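Local coordinates for protein PA1221 (Pseudomonas aeruginosa, PDB 4DG8) that combines an AMP-binding enzyme region of the ANL clan with a phosphopantetheine attachment site, and carries adenosine monophosphate in this model, at residues D60-L65 against S90-L95; Y68-Y73 against L98-H103; V53-L58 against G224-G229; L80-E85 against L129-T134. One frame throughout, in Å; residues are numbered along the deposited sequence.

Contact 1 of 4, residues D60-L65 against S90-L95; sequences DSAEQL and SITCLL
Ser-61 and Ala-62 receive the methyl branch of Thr-92 as helix 55-72 crosses helix 88-99. Ser-61 gives only its CB, 3.7 Å from Thr-92 CG2. Its OG turns back to Gln-57 O along its own helix. At Ala-62 the backbone itself is met: Thr-92 CG2 is 3.5 Å from Ala-62 N. This methyl lies anti to the Thr-92 backbone N, while OG1 bonds Arg-88 O. Ser-61 and Ala-62 therefore meet the apolar branch of the threonine. Ala-62 CB touches the Leu-95 side chain at CB, CG and CD2, with CD2 closest at 3.6 Å. One turn on, Leu-65 reaches over Cys-93. Its CD2 lies 3.7 Å from Cys-93 CA and 3.9 Å from Cys-93 SG.

No hydrogen bond links the two segments. The small Ala-62 lets the backbones come close, with its CA 5.2 Å from Thr-92 CA. The segment axes approach to 8.3 Å and cross at -60°. Around this helix pair, Leu-58 of helix 55-72 touches Thr-92 and Leu-95, Ile-91 and Leu-94 pack on helix 217-226, and Cys-93 meets Cys-131, just past strand 125-130.

Contact 2 of 4, residues Y68-Y73 against L98-H103; sequences YLLEHY and LLSGHH
His-102 and Tyr-73 supply the one hydrogen bond across this contact. His-102 NE2 donates to Tyr-73 O over 2.9 Å. The bond is bent, with an N-H...O angle of 141°, but the oxygen lies in the plane of the imidazole. The other ring nitrogen, ND1, is bonded to the backbone N of Val-78. The ring is thus held at both nitrogens, which fixes its rotation and fits a proton on NE2. Ser-100 O sits 3.6 Å above the centre of the same ring.

The remaining contacts are packing. Tyr-73 CB comes within 3.3 Å of His-102 NE2, beside the hydrogen bond. Ser-100 fits against two leucines. Its OG is 3.6 Å from Leu-69 CB, and its CB is 3.8 Å from Leu-70 CD2. That OG is also bonded to Ala-96 O and to Ser-66 OG, so the buried Ser-100 has polar partners although leucines flank it.

Gly-101 closes helix 88-99 with a Schellman motif, at phi 82°, and Tyr-73 is where helix 55-72 leaves helical geometry. Both segments then lead toward the parallel strands of the mixed sheet. Leu-69, Tyr-73 and His-102 all touch Leu-80 of strand 79-83, Tyr-73 also packs on strand 125-130, and His-103 starts strand 103-106.

Contact 3 of 4, residues V53-L58 against G224-G229; sequences VDYRQL and GALLNG
Tyr-55, in the first turn of helix 55-72, reaches across to Leu-226 of helix 217-226 and to Gly-229 in the turn beyond. The helix start is a capping box. Asp-54 is the N-cap, and its OD1 accepts from Gln-57 N at 3.0 Å. In return, Gln-57 OE1 accepts from Asp-54 N at 2.8 Å, in the carbonyl plane and on a lone pair. Asp-54 OD2 has a further partner in His-42. These bonds fix the turn that carries Tyr-55. The contact joins this turn, which follows the edge strand 51-54, to the loop that leads into strand 231-234 of the same mixed sheet.

Packing across the contact rests on two side chains of the first segment. Leu-58 and Leu-226 meet tip to tip, with 4.0 Å between their CD2 atoms. Leu-226 CD2 also lies 4.2 Å from Tyr-55 CZ, so it serves both residues. The tyrosine ring meets Phe-33 of helix 29-39 as well, and Leu-58 and Leu-226 both touch strand 44-48.

The second segment has its own brace: Asn-228 ND2 donates to Gly-224 O in a nearly straight bond. Gly-229 follows with positive phi, a backbone shape that favours glycine. Tyr-55 OH packs tightly against this glycine. The hydroxyl of the buried Tyr-55 is hydrogen-bonded to Gly-230 O. Leu-226 O lies in the plane of the tyrosine ring, at its edge, 3.5 Å from Tyr-55 CE2.

Contact 4 of 4, residues L80-E85 against L129-T134; sequences LGVYGE and LDCSTT
Asp-130 OD1, which lies against the edge of the Tyr-83 ring, is gripped twice by Ser-132. The hydroxyl OG donates to it over 2.6 Å, on the syn side of the carboxylate. The backbone N of Ser-132 donates over 2.9 Å, which makes an Asx turn. The same oxygen lies in the ring plane, 3.5 Å from Tyr-83 CD2. With CG of each placed anti to its backbone N, Tyr-83 and Asp-130 run side by side on one face of the sheet, ring and carboxylate planes 71° apart. Farther along the ring, CE2 touches Ser-132 CB at 3.7 Å.

Three backbone bonds tie the strands. Leu-129 N donates to Gly-81 O at 2.7 Å, Tyr-83 N to Leu-129 O at 3.0 Å, and Cys-131 N to Tyr-83 O at 2.7 Å. The last reaches just past strand 125-130. Val-82 and Leu-129 lie on the other face, where Leu-129 meets Cys-93 of helix 88-99. Gly-84 then takes a backbone shape that calls for glycine. Strand 79-83 also bonds strand 103-106 on its second edge. This is the hydrogen-bonding pattern of neighbouring parallel strands in an alpha/beta sheet with helices packed on it.

In the fold
All four contacts lie within the AMP-binding enzyme region. Contacts 1 and 2 are two stations along the same helix pair, 55-72 and 88-99, with centres about 10 Å apart. Contact 3 has its centre about 11 Å from that of contact 1, at the start of helix 55-72, and brings in helix 217-226 from far along the chain. Contact 4, centred about 13 Å from contact 1, is in the seven-stranded sheet. It touches contact 1 through Cys-93 and contact 2 through Leu-80. In chain order, helix 55-72, strand 79-83 and helix 88-99 follow one another. Helices 55-72 and 88-99 thus connect contacts 1 and 2 to the sheet of contact 4, while contact 3 ties the start of helix 55-72 to a second sheet.

Contact 1 of 4, residues D60-L65 against S90-L95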
loop_
_atom_site.group_PDB
_atom_site.type_symbol
_atom_site.label_atom_id
_atom_site.label_comp_id
_atom_site.label_asym_id
_atom_site.label_seq_id
_atom_site.Cartn_x
_atom_site.Cartn_y
_atom_site.Cartn_z
ATOM N N ASP A 60 -8.946 12.116 22.286
ATOM C CA ASP A 60 -10.304 12.523 22.675
ATOM C C ASP A 60 -11.317 12.420 21.524
ATOM O O ASP A 60 -12.436 11.905 21.695
ATOM C CB ASP A 60 -10.327 13.963 23.199
ATOM C CG ASP A 60 -9.645 14.125 24.551
ATOM O OD1 ASP A 60 -9.356 13.108 25.232
ATOM O OD2 ASP A 60 -9.408 15.297 24.926
ATOM N N SER A 61 -10.945 12.940 20.360
ATOM C CA SER A 61 -11.866 12.920 19.226
ATOM C C SER A 61 -12.154 11.479 18.796
ATOM O O SER A 61 -13.309 11.093 18.557
ATOM C CB SER A 61 -11.315 13.748 18.061
ATOM O OG SER A 61 -11.111 15.096 18.455
ATOM N N ALA A 62 -11.095 10.683 18.720
ATOM C CA ALA A 62 -11.210 9.289 18.322
ATOM C C ALA A 62 -11.982 8.461 19.350
ATOM O O ALA A 62 -12.742 7.589 18.984
ATOM C CB ALA A 62 -9.822 8.684 18.060
ATOM N N GLU A 63 -11.778 8.727 20.636
ATOM C CA GLU A 63 -12.554 8.057 21.683
ATOM C C GLU A 63 -14.039 8.365 21.515
ATOM O O GLU A 63 -14.876 7.460 21.581
ATOM C CB GLU A 63 -12.068 8.447 23.089
ATOM C CG GLU A 63 -10.710 7.836 23.477
ATOM C CD GLU A 63 -10.330 8.065 24.944
ATOM O OE1 GLU A 63 -10.638 9.140 25.509
ATOM O OE2 GLU A 63 -9.726 7.149 25.539
ATOM N N GLN A 64 -14.368 9.635 21.275
ATOM C CA GLN A 64 -15.778 10.012 21.069
ATOM C C GLN A 64 -16.434 9.314 19.859
ATOM O O GLN A 64 -17.540 8.706 19.948
ATOM C CB GLN A 64 -15.906 11.533 20.949
ATOM C CG GLN A 64 -17.343 12.004 20.831
ATOM C CD GLN A 64 -17.448 13.506 20.714
ATOM O OE1 GLN A 64 -16.469 14.229 20.927
ATOM N NE2 GLN A 64 -18.636 13.989 20.368
ATOM N N LEU A 65 -15.741 9.382 18.723
ATOM C CA LEU A 65 -16.215 8.679 17.539
ATOM C C LEU A 65 -16.358 7.174 17.828
ATOM O O LEU A 65 -17.302 6.522 17.374
ATOM C CB LEU A 65 -15.276 8.924 16.355
ATOM C CG LEU A 65 -15.658 8.195 15.065
ATOM C CD1 LEU A 65 -17.107 8.493 14.709
ATOM C CD2 LEU A 65 -14.721 8.619 13.922
ATOM N N SER A 90 -10.304 12.043 8.682
ATOM C CA SER A 90 -10.133 10.649 8.242
ATOM C C SER A 90 -9.158 9.867 9.160
ATOM O O SER A 90 -9.422 8.714 9.543
ATOM C CB SER A 90 -9.785 10.555 6.743
ATOM O OG SER A 90 -8.636 11.304 6.423
ATOM N N ILE A 91 -8.073 10.530 9.550
ATOM C CA ILE A 91 -7.112 9.997 10.517
ATOM C C ILE A 91 -7.793 9.624 11.848
ATOM O O ILE A 91 -7.591 8.524 12.403
ATOM C CB ILE A 91 -5.985 11.040 10.805
ATOM C CG1 ILE A 91 -5.239 11.437 9.522
ATOM C CG2 ILE A 91 -5.025 10.514 11.883
ATOM C CD1 ILE A 91 -4.586 10.279 8.782
ATOM N N THR A 92 -8.601 10.551 12.358
ATOM C CA THR A 92 -9.403 10.280 13.546
ATOM C C THR A 92 -10.329 9.060 13.348
ATOM O O THR A 92 -10.509 8.243 14.267
ATOM C CB THR A 92 -10.224 11.522 13.934
ATOM O OG1 THR A 92 -9.351 12.657 13.997
ATOM C CG2 THR A 92 -10.931 11.334 15.273
ATOM N N CYS A 93 -10.918 8.933 12.164
ATOM C CA CYS A 93 -11.744 7.757 11.866
ATOM C C CYS A 93 -10.948 6.478 12.012
ATOM O O CYS A 93 -11.429 5.506 12.584
ATOM C CB CYS A 93 -12.287 7.798 10.430
ATOM S SG CYS A 93 -13.711 8.843 10.198
ATOM N N LEU A 94 -9.734 6.468 11.466
ATOM C CA LEU A 94 -8.939 5.240 11.509
ATOM C C LEU A 94 -8.675 4.843 12.955
ATOM O O LEU A 94 -8.765 3.657 13.320
ATOM C CB LEU A 94 -7.600 5.417 10.777
ATOM C CG LEU A 94 -7.661 5.770 9.285
ATOM C CD1 LEU A 94 -6.247 5.830 8.740
ATOM C CD2 LEU A 94 -8.490 4.746 8.504
ATOM N N LEU A 95 -8.337 5.830 13.788
ATOM C CA LEU A 95 -8.052 5.483 15.180
ATOM C C LEU A 95 -9.327 5.033 15.912
ATOM O O LEU A 95 -9.278 4.135 16.743
ATOM C CB LEU A 95 -7.374 6.652 15.928
ATOM C CG LEU A 95 -6.999 6.437 17.395
ATOM C CD1 LEU A 95 -6.040 5.237 17.545
ATOM C CD2 LEU A 95 -6.381 7.717 17.997
#

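Contact 2 of 4, residues Y68-Y73 against L98-H103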
loop_
_atom_site.group_PDB
_atom_site.type_symbol
_atom_site.label_atom_id
_atom_site.label_comp_id
_atom_site.label_asym_id
_atom_site.label_seq_id
_atom_site.Cartn_x
_atom_site.Cartn_y
_atom_site.Cartn_z
ATOM N N TYR A 68 -19.553 6.363 19.347
ATOM C CA TYR A 68 -20.580 6.162 18.312
ATOM C C TYR A 68 -20.495 4.768 17.597
ATOM O O TYR A 68 -21.504 4.022 17.455
ATOM C CB TYR A 68 -20.516 7.331 17.319
ATOM C CG TYR A 68 -21.317 7.122 16.055
ATOM C CD1 TYR A 68 -22.634 7.556 15.959
ATOM C CD2 TYR A 68 -20.747 6.490 14.953
ATOM C CE1 TYR A 68 -23.360 7.368 14.803
ATOM C CE2 TYR A 68 -21.458 6.292 13.797
ATOM C CZ TYR A 68 -22.766 6.731 13.720
ATOM O OH TYR A 68 -23.474 6.522 12.554
ATOM N N LEU A 69 -19.289 4.405 17.166
ATOM C CA LEU A 69 -19.089 3.131 16.486
ATOM C C LEU A 69 -19.518 1.954 17.366
ATOM O O LEU A 69 -20.166 1.013 16.903
ATOM C CB LEU A 69 -17.624 2.961 16.077
ATOM C CG LEU A 69 -17.039 4.026 15.150
ATOM C CD1 LEU A 69 -15.610 3.637 14.744
ATOM C CD2 LEU A 69 -17.936 4.202 13.918
ATOM N N LEU A 70 -19.138 1.998 18.635
ATOM C CA LEU A 70 -19.478 0.919 19.547
ATOM C C LEU A 70 -20.971 0.885 19.794
ATOM O O LEU A 70 -21.539 -0.183 19.992
ATOM C CB LEU A 70 -18.717 1.055 20.863
ATOM C CG LEU A 70 -17.256 0.661 20.672
ATOM C CD1 LEU A 70 -16.405 0.991 21.886
ATOM C CD2 LEU A 70 -17.136 -0.815 20.264
ATOM N N GLU A 71 -21.608 2.057 19.786
ATOM C CA GLU A 71 -23.058 2.080 19.930
ATOM C C GLU A 71 -23.736 1.322 18.783
ATOM O O GLU A 71 -24.677 0.566 19.011
ATOM C CB GLU A 71 -23.610 3.500 20.033
ATOM C CG GLU A 71 -25.132 3.512 19.968
ATOM C CD GLU A 71 -25.737 4.875 20.248
ATOM O OE1 GLU A 71 -25.249 5.883 19.680
ATOM O OE2 GLU A 71 -26.712 4.927 21.038
ATOM N N HIS A 72 -23.258 1.519 17.558
ATOM C CA HIS A 72 -23.796 0.751 16.426
ATOM C C HIS A 72 -23.270 -0.694 16.365
ATOM O O HIS A 72 -24.008 -1.609 16.028
ATOM C CB HIS A 72 -23.503 1.442 15.092
ATOM C CG HIS A 72 -24.168 2.774 14.937
ATOM N ND1 HIS A 72 -24.243 3.693 15.962
ATOM C CD2 HIS A 72 -24.768 3.350 13.869
ATOM C CE1 HIS A 72 -24.868 4.775 15.534
ATOM N NE2 HIS A 72 -25.197 4.593 14.267
ATOM N N TYR A 73 -21.989 -0.892 16.667
ATOM C CA TYR A 73 -21.387 -2.225 16.584
ATOM C C TYR A 73 -20.655 -2.574 17.885
ATOM O O TYR A 73 -19.447 -2.399 17.991
ATOM C CB TYR A 73 -20.472 -2.329 15.342
ATOM C CG TYR A 73 -21.229 -1.974 14.079
ATOM C CD1 TYR A 73 -22.065 -2.902 13.465
ATOM C CD2 TYR A 73 -21.156 -0.694 13.529
ATOM C CE1 TYR A 73 -22.784 -2.586 12.344
ATOM C CE2 TYR A 73 -21.886 -0.358 12.401
ATOM C CZ TYR A 73 -22.699 -1.308 11.811
ATOM O OH TYR A 73 -23.430 -0.997 10.681
ATOM N N LEU A 98 -10.078 1.488 14.999
ATOM C CA LEU A 98 -9.211 0.554 15.728
ATOM C C LEU A 98 -9.543 0.418 17.219
ATOM O O LEU A 98 -9.535 -0.692 17.767
ATOM C CB LEU A 98 -7.739 0.925 15.546
ATOM C CG LEU A 98 -7.261 0.913 14.092
ATOM C CD1 LEU A 98 -5.767 1.110 14.103
ATOM C CD2 LEU A 98 -7.645 -0.395 13.399
ATOM N N LEU A 99 -9.814 1.551 17.861
ATOM C CA LEU A 99 -10.221 1.602 19.266
ATOM C C LEU A 99 -11.453 0.758 19.549
ATOM O O LEU A 99 -11.625 0.253 20.669
ATOM C CB LEU A 99 -10.545 3.038 19.669
ATOM C CG LEU A 99 -9.378 3.987 19.991
ATOM C CD1 LEU A 99 -9.858 5.459 20.114
ATOM C CD2 LEU A 99 -8.687 3.529 21.273
ATOM N N SER A 100 -12.334 0.667 18.552
ATOM C CA SER A 100 -13.580 -0.097 18.679
ATOM C C SER A 100 -13.435 -1.612 18.447
ATOM O O SER A 100 -14.415 -2.354 18.551
ATOM C CB SER A 100 -14.619 0.466 17.704
ATOM O OG SER A 100 -14.733 1.864 17.868
ATOM N N GLY A 101 -12.227 -2.071 18.128
ATOM C CA GLY A 101 -12.013 -3.475 17.837
ATOM C C GLY A 101 -12.405 -3.782 16.396
ATOM O O GLY A 101 -12.396 -4.930 15.949
ATOM N N HIS A 102 -12.723 -2.738 15.646
ATOM C CA HIS A 102 -13.107 -2.925 14.259
ATOM C C HIS A 102 -11.915 -2.692 13.324
ATOM O O HIS A 102 -10.839 -2.284 13.769
ATOM C CB HIS A 102 -14.288 -2.001 13.941
ATOM C CG HIS A 102 -15.476 -2.241 14.819
ATOM N ND1 HIS A 102 -15.819 -3.497 15.267
ATOM C CD2 HIS A 102 -16.373 -1.388 15.368
ATOM C CE1 HIS A 102 -16.892 -3.414 16.034
ATOM N NE2 HIS A 102 -17.249 -2.146 16.111
ATOM N N HIS A 103 -12.109 -2.940 12.031
ATOM C CA HIS A 103 -11.041 -2.767 11.053
ATOM C C HIS A 103 -11.496 -1.882 9.905
ATOM O O HIS A 103 -12.668 -1.883 9.531
ATOM C CB HIS A 103 -10.486 -4.113 10.519
ATOM C CG HIS A 103 -11.534 -5.120 10.134
ATOM N ND1 HIS A 103 -12.107 -5.981 11.044
ATOM C CD2 HIS A 103 -12.059 -5.448 8.925
ATOM C CE1 HIS A 103 -12.963 -6.779 10.424
ATOM N NE2 HIS A 103 -12.953 -6.477 9.137
#

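Contact 3 of 4, residues V53-L58 against G224-G229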
loop_
_atom_site.group_PDB
_atom_site.type_symbol
_atom_site.label_atom_id
_atom_site.label_comp_id
_atom_site.label_asym_id
_atom_site.label_seq_id
_atom_site.Cartn_x
_atom_site.Cartn_y
_atom_site.Cartn_z
ATOM N N VAL A 53 -3.252 19.261 15.302
ATOM C CA VAL A 53 -4.005 18.553 16.322
ATOM C C VAL A 53 -2.957 17.821 17.163
ATOM O O VAL A 53 -2.077 17.166 16.604
ATOM C CB VAL A 53 -4.991 17.523 15.674
ATOM C CG1 VAL A 53 -5.558 16.575 16.708
ATOM C CG2 VAL A 53 -6.131 18.226 14.930
ATOM N N ASP A 54 -3.021 17.923 18.489
ATOM C CA ASP A 54 -2.044 17.180 19.295
ATOM C C ASP A 54 -2.559 15.794 19.716
ATOM O O ASP A 54 -3.716 15.451 19.469
ATOM C CB ASP A 54 -1.482 18.022 20.474
ATOM C CG ASP A 54 -2.503 18.285 21.590
ATOM O OD1 ASP A 54 -3.436 17.495 21.772
ATOM O OD2 ASP A 54 -2.338 19.285 22.318
ATOM N N TYR A 55 -1.694 15.005 20.343
ATOM C CA TYR A 55 -2.034 13.635 20.688
ATOM C C TYR A 55 -3.293 13.539 21.540
ATOM O O TYR A 55 -4.200 12.791 21.199
ATOM C CB TYR A 55 -0.856 12.906 21.336
ATOM C CG TYR A 55 0.067 12.313 20.294
ATOM C CD1 TYR A 55 1.018 13.104 19.653
ATOM C CD2 TYR A 55 -0.044 10.975 19.912
ATOM C CE1 TYR A 55 1.854 12.574 18.671
ATOM C CE2 TYR A 55 0.801 10.429 18.929
ATOM C CZ TYR A 55 1.733 11.241 18.312
ATOM O OH TYR A 55 2.563 10.729 17.352
ATOM N N ARG A 56 -3.356 14.297 22.630
ATOM C CA ARG A 56 -4.545 14.292 23.477
ATOM C C ARG A 56 -5.823 14.652 22.690
ATOM O O ARG A 56 -6.825 13.971 22.819
ATOM C CB ARG A 56 -4.367 15.193 24.707
ATOM C CG ARG A 56 -5.479 15.078 25.761
ATOM N N GLN A 57 -5.797 15.704 21.878
ATOM C CA GLN A 57 -6.983 16.044 21.097
ATOM C C GLN A 57 -7.370 14.902 20.151
ATOM O O GLN A 57 -8.547 14.590 20.006
ATOM C CB GLN A 57 -6.785 17.330 20.307
ATOM C CG GLN A 57 -6.199 18.451 21.146
ATOM C CD GLN A 57 -5.873 19.699 20.344
ATOM O OE1 GLN A 57 -5.080 19.662 19.394
ATOM N NE2 GLN A 57 -6.476 20.821 20.734
ATOM N N LEU A 58 -6.374 14.288 19.518
ATOM C CA LEU A 58 -6.612 13.174 18.601
ATOM C C LEU A 58 -7.286 12.019 19.332
ATOM O O LEU A 58 -8.310 11.509 18.875
ATOM C CB LEU A 58 -5.313 12.704 17.930
ATOM C CG LEU A 58 -5.515 11.567 16.923
ATOM C CD1 LEU A 58 -6.672 11.893 15.970
ATOM C CD2 LEU A 58 -4.250 11.215 16.154
ATOM N N GLY A 224 3.659 4.992 11.174
ATOM C CA GLY A 224 5.059 5.263 11.448
ATOM C C GLY A 224 5.243 6.539 12.274
ATOM O O GLY A 224 6.092 6.597 13.164
ATOM N N ALA A 225 4.474 7.575 11.955
ATOM C CA ALA A 225 4.418 8.772 12.797
ATOM C C ALA A 225 3.740 8.537 14.131
ATOM O O ALA A 225 4.354 8.717 15.197
ATOM C CB ALA A 225 3.681 9.896 12.071
ATOM N N LEU A 226 2.472 8.123 14.081
ATOM C CA LEU A 226 1.661 8.166 15.301
ATOM C C LEU A 226 2.115 7.157 16.357
ATOM O O LEU A 226 1.901 7.354 17.548
ATOM C CB LEU A 226 0.172 7.962 14.986
ATOM C CG LEU A 226 -0.515 9.055 14.157
ATOM C CD1 LEU A 226 -1.936 8.631 13.844
ATOM C CD2 LEU A 226 -0.513 10.379 14.925
ATOM N N LEU A 227 2.720 6.059 15.927
ATOM C CA LEU A 227 3.171 5.067 16.893
ATOM C C LEU A 227 4.556 5.421 17.455
ATOM O O LEU A 227 5.066 4.763 18.366
ATOM C CB LEU A 227 3.127 3.653 16.282
ATOM C CG LEU A 227 1.722 3.237 15.840
ATOM C CD1 LEU A 227 1.728 1.797 15.360
ATOM C CD2 LEU A 227 0.683 3.436 16.978
ATOM N N ASN A 228 5.190 6.427 16.857
ATOM C CA ASN A 228 6.429 7.000 17.392
ATOM C C ASN A 228 6.398 8.379 18.066
ATOM O O ASN A 228 7.454 8.935 18.371
ATOM C CB ASN A 228 7.575 6.839 16.398
ATOM C CG ASN A 228 7.879 5.383 16.146
ATOM O OD1 ASN A 228 8.453 4.703 17.005
ATOM N ND2 ASN A 228 7.432 4.870 14.999
ATOM N N GLY A 229 5.211 8.956 18.244
ATOM C CA GLY A 229 5.126 10.297 18.810
ATOM C C GLY A 229 5.466 11.370 17.778
ATOM O O GLY A 229 5.742 12.523 18.132
#

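Contact 4 of 4, residues L80-E85 against L129-T134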
loop_
_atom_site.group_PDB
_atom_site.type_symbol
_atom_site.label_atom_id
_atom_site.label_comp_id
_atom_site.label_asym_id
_atom_site.label_seq_id
_atom_site.Cartn_x
_atom_site.Cartn_y
_atom_site.Cartn_z
ATOM N N LEU A 80 -15.318 -1.559 8.688
ATOM C CA LEU A 80 -15.896 -0.234 8.565
ATOM C C LEU A 80 -15.157 0.561 7.500
ATOM O O LEU A 80 -13.911 0.597 7.475
ATOM C CB LEU A 80 -15.851 0.489 9.911
ATOM C CG LEU A 80 -16.707 -0.113 11.029
ATOM C CD1 LEU A 80 -16.399 0.612 12.343
ATOM C CD2 LEU A 80 -18.177 0.002 10.675
ATOM N N GLY A 81 -15.929 1.222 6.638
ATOM C CA GLY A 81 -15.380 1.950 5.511
ATOM C C GLY A 81 -15.018 3.385 5.836
ATOM O O GLY A 81 -15.622 3.992 6.711
ATOM N N VAL A 82 -14.039 3.925 5.114
ATOM C CA VAL A 82 -13.672 5.326 5.232
ATOM C C VAL A 82 -13.532 5.917 3.850
ATOM O O VAL A 82 -12.823 5.355 3.007
ATOM C CB VAL A 82 -12.349 5.498 5.974
ATOM C CG1 VAL A 82 -11.920 6.980 5.998
ATOM C CG2 VAL A 82 -12.476 4.947 7.379
ATOM N N TYR A 83 -14.230 7.027 3.606
ATOM C CA TYR A 83 -14.045 7.792 2.373
ATOM C C TYR A 83 -13.598 9.219 2.663
ATOM O O TYR A 83 -14.107 9.873 3.576
ATOM C CB TYR A 83 -15.320 7.794 1.507
ATOM C CG TYR A 83 -15.230 8.759 0.329
ATOM C CD1 TYR A 83 -14.438 8.470 -0.773
ATOM C CD2 TYR A 83 -15.933 9.966 0.330
ATOM C CE1 TYR A 83 -14.342 9.345 -1.839
ATOM C CE2 TYR A 83 -15.851 10.856 -0.744
ATOM C CZ TYR A 83 -15.052 10.538 -1.820
ATOM O OH TYR A 83 -14.952 11.413 -2.876
ATOM N N GLY A 84 -12.583 9.668 1.938
ATOM C CA GLY A 84 -12.315 11.085 1.753
ATOM C C GLY A 84 -10.829 11.354 1.539
ATOM O O GLY A 84 -10.002 10.476 1.788
ATOM N N GLU A 85 -10.488 12.576 1.133
ATOM C CA GLU A 85 -9.089 12.989 1.011
ATOM C C GLU A 85 -8.459 13.057 2.400
ATOM O O GLU A 85 -9.171 13.178 3.393
ATOM C CB GLU A 85 -8.976 14.368 0.337
ATOM C CG GLU A 85 -9.462 14.422 -1.109
ATOM C CD GLU A 85 -8.732 13.445 -2.010
ATOM O OE1 GLU A 85 -7.592 13.063 -1.681
ATOM O OE2 GLU A 85 -9.301 13.049 -3.046
ATOM N N LEU A 129 -17.799 5.626 6.712
ATOM C CA LEU A 129 -17.695 6.943 7.330
ATOM C C LEU A 129 -17.273 7.936 6.266
ATOM O O LEU A 129 -16.151 7.885 5.792
ATOM C CB LEU A 129 -16.647 6.907 8.440
ATOM C CG LEU A 129 -17.009 6.000 9.614
ATOM C CD1 LEU A 129 -15.899 6.014 10.652
ATOM C CD2 LEU A 129 -18.333 6.474 10.218
ATOM N N ASP A 130 -18.165 8.855 5.909
ATOM C CA ASP A 130 -17.892 9.773 4.812
ATOM C C ASP A 130 -17.231 11.012 5.370
ATOM O O ASP A 130 -17.851 11.749 6.127
ATOM C CB ASP A 130 -19.207 10.162 4.116
ATOM C CG ASP A 130 -18.985 11.028 2.877
ATOM O OD1 ASP A 130 -17.885 11.582 2.717
ATOM O OD2 ASP A 130 -19.913 11.156 2.062
ATOM N N CYS A 131 -15.960 11.224 5.033
ATOM C CA CYS A 131 -15.226 12.383 5.541
ATOM C C CYS A 131 -15.142 13.539 4.564
ATOM O O CYS A 131 -14.521 14.550 4.880
ATOM C CB CYS A 131 -13.804 12.006 5.979
ATOM S SG CYS A 131 -13.751 10.839 7.329
ATOM N N SER A 132 -15.728 13.395 3.376
ATOM C CA SER A 132 -15.620 14.460 2.377
ATOM C C SER A 132 -16.265 15.738 2.900
ATOM O O SER A 132 -17.172 15.704 3.733
ATOM C CB SER A 132 -16.256 14.049 1.051
ATOM O OG SER A 132 -17.623 13.717 1.222
ATOM N N THR A 133 -15.767 16.874 2.454
ATOM C CA THR A 133 -16.413 18.119 2.821
ATOM C C THR A 133 -17.601 18.363 1.894
ATOM O O THR A 133 -18.672 18.785 2.329
ATOM C CB THR A 133 -15.435 19.287 2.755
ATOM O OG1 THR A 133 -14.952 19.417 1.414
ATOM C CG2 THR A 133 -14.260 19.035 3.697
ATOM N N THR A 134 -17.401 18.086 0.610
ATOM C CA THR A 134 -18.439 18.312 -0.390
ATOM C C THR A 134 -19.287 17.053 -0.593
ATOM O O THR A 134 -18.749 15.948 -0.695
ATOM C CB THR A 134 -17.834 18.783 -1.733
ATOM O OG1 THR A 134 -18.867 18.865 -2.723
ATOM C CG2 THR A 134 -16.749 17.824 -2.210
#